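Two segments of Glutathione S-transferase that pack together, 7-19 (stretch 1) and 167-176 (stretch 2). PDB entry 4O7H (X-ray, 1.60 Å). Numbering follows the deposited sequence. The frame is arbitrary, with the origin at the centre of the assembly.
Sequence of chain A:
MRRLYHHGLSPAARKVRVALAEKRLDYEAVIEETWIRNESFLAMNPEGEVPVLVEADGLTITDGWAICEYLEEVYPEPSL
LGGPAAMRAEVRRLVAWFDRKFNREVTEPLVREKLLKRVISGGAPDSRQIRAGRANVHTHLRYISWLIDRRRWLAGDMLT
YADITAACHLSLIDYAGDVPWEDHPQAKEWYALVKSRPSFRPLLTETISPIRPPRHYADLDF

Stretch 1 7-19: HGLSPAARKVRVA
Stretch 2, residues 167-176: ACHLSLIDYA

This is a compact helix-on-helix contact, 460 Å² buried over both sides, in which a cysteine knob and a leucine fill the apolar middle and one buried arginine ties a turn, a helix start and the opposing helix together. His7 to Ser10 form a type I turn, closed by Ser10 N to His7 O at 3.2 Å; the helix then runs from Pro11 to Ala19 and on beyond the stretch, with phi/psi near -62/-43. Ser10 (chi1 t) is its N-cap, Ser10 OG accepting from Ala13 N at 3.0 Å. The helix of stretch 2, already under way at Ala167, passes 8.6 Å away, axis to axis, at 124° between N-to-C directions. In register, Pro11 CA lies 5.4 Å from His169 CA, and Leu9 CA lies 7.0 Å from Leu172 CA.

At the crossing the side chain of Cys168 fits as a knob into the first helix. Cys168 (m) points toward stretch 1 and sits among Pro11, Arg14, Lys15 and Val18, its SG 3.5 Å from Lys15 N and 3.8 Å from Val18 CG2 (Val18 t). Beside it, Pro11, ring C-gamma endo, lays CB over the face of the His169 ring, 3.7 Å from the centroid, a CH-pi contact; His169 has chi1 -88° and chi2 94°. One turn on, Leu172 (m, t) brings CD1 to 3.7 Å from Pro11 CD and CD2 to 3.4 Å from Gly8 O.

Arg14 is extended, m, t, t with chi4 -138°, so its guanidinium reaches both backbone and side chain. Arg14 NE donates to Gly8 O at 2.8 Å, with a weak bond from NH2 to the same oxygen, and Arg14 NH1 donates to Ser171 OG at 2.8 Å, at the guanidinium edge. Ser171 (p) passes its own hydrogen to Cys168 O, Ser171 OG to Cys168 O 2.7 Å, leaving OG free to accept. Leu172 CD2 covers one guanidinium face, 3.7 Å from Arg14 NE. The rule is economical: polar bonds in the plane, apolar packing over the face.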

# COMPACT_ATOMS: atom_id res chain seq x y z
N HIS A 7 -13.74 8.68 -7.59
CA HIS A 7 -14.77 8.00 -8.34
C HIS A 7 -15.33 6.89 -7.51
O HIS A 7 -14.67 6.38 -6.60
CB HIS A 7 -14.36 7.58 -9.74
CG HIS A 7 -13.29 6.57 -9.83
ND1 HIS A 7 -13.48 5.24 -9.51
CD2 HIS A 7 -12.03 6.65 -10.33
CE1 HIS A 7 -12.38 4.56 -9.76
NE2 HIS A 7 -11.48 5.39 -10.26
N GLY A 8 -16.56 6.52 -7.80
CA GLY A 8 -17.27 5.55 -6.98
C GLY A 8 -16.68 4.17 -6.98
O GLY A 8 -16.97 3.39 -6.06
N LEU A 9 -15.86 3.80 -7.97
CA LEU A 9 -15.32 2.47 -7.99
C LEU A 9 -14.01 2.32 -7.24
O LEU A 9 -13.43 1.27 -7.22
CB LEU A 9 -15.08 2.07 -9.46
CG LEU A 9 -16.38 1.96 -10.26
CD1 LEU A 9 -16.03 1.41 -11.62
CD2 LEU A 9 -17.35 1.02 -9.57
N SER A 10 -13.53 3.39 -6.63
CA SER A 10 -12.22 3.37 -5.99
C SER A 10 -12.38 3.13 -4.49
O SER A 10 -12.95 3.99 -3.82
CB SER A 10 -11.54 4.73 -6.16
OG SER A 10 -10.36 4.87 -5.31
N PRO A 11 -11.87 2.01 -3.96
CA PRO A 11 -11.95 1.85 -2.51
C PRO A 11 -11.19 2.90 -1.74
O PRO A 11 -11.65 3.30 -0.66
CB PRO A 11 -11.38 0.47 -2.26
CG PRO A 11 -10.63 0.11 -3.50
CD PRO A 11 -11.27 0.84 -4.62
N ALA A 12 -10.04 3.31 -2.23
CA ALA A 12 -9.28 4.31 -1.54
C ALA A 12 -10.00 5.65 -1.48
O ALA A 12 -9.97 6.37 -0.49
CB ALA A 12 -7.93 4.50 -2.20
N ALA A 13 -10.64 6.01 -2.58
CA ALA A 13 -11.39 7.25 -2.62
C ALA A 13 -12.60 7.19 -1.72
O ALA A 13 -12.88 8.17 -1.00
CB ALA A 13 -11.76 7.62 -4.05
N ARG A 14 -13.28 6.05 -1.69
CA ARG A 14 -14.37 5.88 -0.74
C ARG A 14 -13.87 6.09 0.66
O ARG A 14 -14.51 6.79 1.47
CB ARG A 14 -15.03 4.51 -0.89
CG ARG A 14 -15.88 4.33 -2.15
CD ARG A 14 -16.66 2.99 -2.15
NE ARG A 14 -17.56 3.02 -3.30
CZ ARG A 14 -18.82 2.59 -3.30
NH1 ARG A 14 -19.34 1.97 -2.27
NH2 ARG A 14 -19.56 2.82 -4.39
N LYS A 15 -12.75 5.47 0.99
CA LYS A 15 -12.17 5.63 2.33
C LYS A 15 -11.92 7.08 2.71
O LYS A 15 -12.23 7.51 3.81
CB LYS A 15 -10.90 4.79 2.51
CG LYS A 15 -10.07 5.31 3.69
CD LYS A 15 -9.09 4.33 4.17
CE LYS A 15 -8.06 4.02 3.16
NZ LYS A 15 -7.12 3.08 3.82
N VAL A 16 -11.34 7.86 1.80
CA VAL A 16 -11.08 9.25 2.09
C VAL A 16 -12.38 10.05 2.29
O VAL A 16 -12.49 10.86 3.20
CB VAL A 16 -10.16 9.87 1.03
CG1 VAL A 16 -9.97 11.36 1.28
CG2 VAL A 16 -8.75 9.24 1.07
N ARG A 17 -13.41 9.77 1.50
CA ARG A 17 -14.66 10.41 1.67
C ARG A 17 -15.23 10.14 3.08
O ARG A 17 -15.73 11.05 3.74
CB ARG A 17 -15.72 9.96 0.64
CG ARG A 17 -15.40 10.35 -0.78
CD ARG A 17 -16.57 10.01 -1.67
NE ARG A 17 -17.63 11.02 -1.50
CZ ARG A 17 -18.78 10.97 -2.19
NH1 ARG A 17 -19.01 9.96 -3.02
NH2 ARG A 17 -19.67 11.96 -2.09
N VAL A 18 -15.21 8.88 3.49
CA VAL A 18 -15.67 8.52 4.84
C VAL A 18 -14.84 9.22 5.90
O VAL A 18 -15.39 9.77 6.90
CB VAL A 18 -15.74 7.00 5.02
CG1 VAL A 18 -16.09 6.65 6.49
CG2 VAL A 18 -16.70 6.36 4.02
N ALA A 19 -13.52 9.24 5.72
CA ALA A 19 -12.61 9.89 6.68
C ALA A 19 -12.89 11.40 6.82
O ALA A 19 -12.94 11.94 7.91
CB ALA A 19 -11.17 9.65 6.27
N ALA A 167 -14.66 -1.59 5.47
CA ALA A 167 -16.05 -1.35 5.12
C ALA A 167 -16.11 -0.77 3.71
O ALA A 167 -17.06 -1.05 2.96
CB ALA A 167 -16.71 -0.42 6.13
N CYS A 168 -15.12 0.05 3.32
CA CYS A 168 -15.15 0.68 1.99
C CYS A 168 -14.90 -0.39 0.92
O CYS A 168 -15.57 -0.41 -0.12
CB CYS A 168 -14.21 1.85 1.88
SG CYS A 168 -14.84 3.30 2.72
N HIS A 169 -13.96 -1.30 1.18
CA HIS A 169 -13.75 -2.42 0.26
C HIS A 169 -15.02 -3.26 0.16
O HIS A 169 -15.49 -3.55 -0.92
CB HIS A 169 -12.58 -3.25 0.75
CG HIS A 169 -11.27 -2.76 0.22
ND1 HIS A 169 -10.45 -1.87 0.88
CD2 HIS A 169 -10.67 -3.03 -0.95
CE1 HIS A 169 -9.35 -1.69 0.15
NE2 HIS A 169 -9.51 -2.33 -0.98
N LEU A 170 -15.59 -3.61 1.31
CA LEU A 170 -16.78 -4.46 1.34
C LEU A 170 -17.94 -3.79 0.68
O LEU A 170 -18.79 -4.47 0.08
CB LEU A 170 -17.12 -4.93 2.74
CG LEU A 170 -16.25 -6.10 3.20
CD1 LEU A 170 -16.34 -6.30 4.69
CD2 LEU A 170 -16.72 -7.39 2.52
N SER A 171 -18.00 -2.45 0.73
CA SER A 171 -19.11 -1.73 0.11
C SER A 171 -19.09 -1.93 -1.38
O SER A 171 -20.16 -1.95 -2.04
CB SER A 171 -19.12 -0.25 0.48
OG SER A 171 -18.14 0.54 -0.15
N LEU A 172 -17.90 -2.06 -1.95
CA LEU A 172 -17.81 -2.27 -3.41
C LEU A 172 -18.16 -3.72 -3.77
O LEU A 172 -18.86 -3.95 -4.76
CB LEU A 172 -16.45 -1.90 -3.95
CG LEU A 172 -16.35 -0.40 -4.13
CD1 LEU A 172 -14.87 -0.03 -4.13
CD2 LEU A 172 -17.08 0.02 -5.41
N ILE A 173 -17.77 -4.68 -2.92
CA ILE A 173 -18.19 -6.07 -3.11
C ILE A 173 -19.70 -6.16 -2.98
O ILE A 173 -20.35 -6.87 -3.76
CB ILE A 173 -17.51 -7.05 -2.12
CG1 ILE A 173 -15.97 -6.82 -2.06
CG2 ILE A 173 -17.79 -8.49 -2.53
CD1 ILE A 173 -15.31 -6.56 -3.40
N ASP A 174 -20.26 -5.37 -2.10
CA ASP A 174 -21.71 -5.39 -1.87
C ASP A 174 -22.43 -4.72 -3.03
O ASP A 174 -23.48 -5.21 -3.46
CB ASP A 174 -22.04 -4.71 -0.55
CG ASP A 174 -23.37 -5.11 0.02
OD1 ASP A 174 -23.71 -6.28 -0.03
OD2 ASP A 174 -24.05 -4.22 0.63
N TYR A 175 -21.88 -3.65 -3.58
CA TYR A 175 -22.44 -3.03 -4.78
C TYR A 175 -22.55 -4.04 -5.95
O TYR A 175 -23.54 -4.02 -6.72
CB TYR A 175 -21.60 -1.80 -5.16
CG TYR A 175 -22.29 -0.87 -6.10
CD1 TYR A 175 -22.44 -1.19 -7.43
CD2 TYR A 175 -22.81 0.33 -5.64
CE1 TYR A 175 -23.10 -0.31 -8.29
CE2 TYR A 175 -23.49 1.21 -6.48
CZ TYR A 175 -23.63 0.85 -7.81
OH TYR A 175 -24.28 1.72 -8.66
N ALA A 176 -21.58 -4.95 -6.05
CA ALA A 176 -21.56 -6.02 -7.03
C ALA A 176 -22.44 -7.20 -6.67
O ALA A 176 -22.61 -8.11 -7.48
CB ALA A 176 -20.13 -6.49 -7.27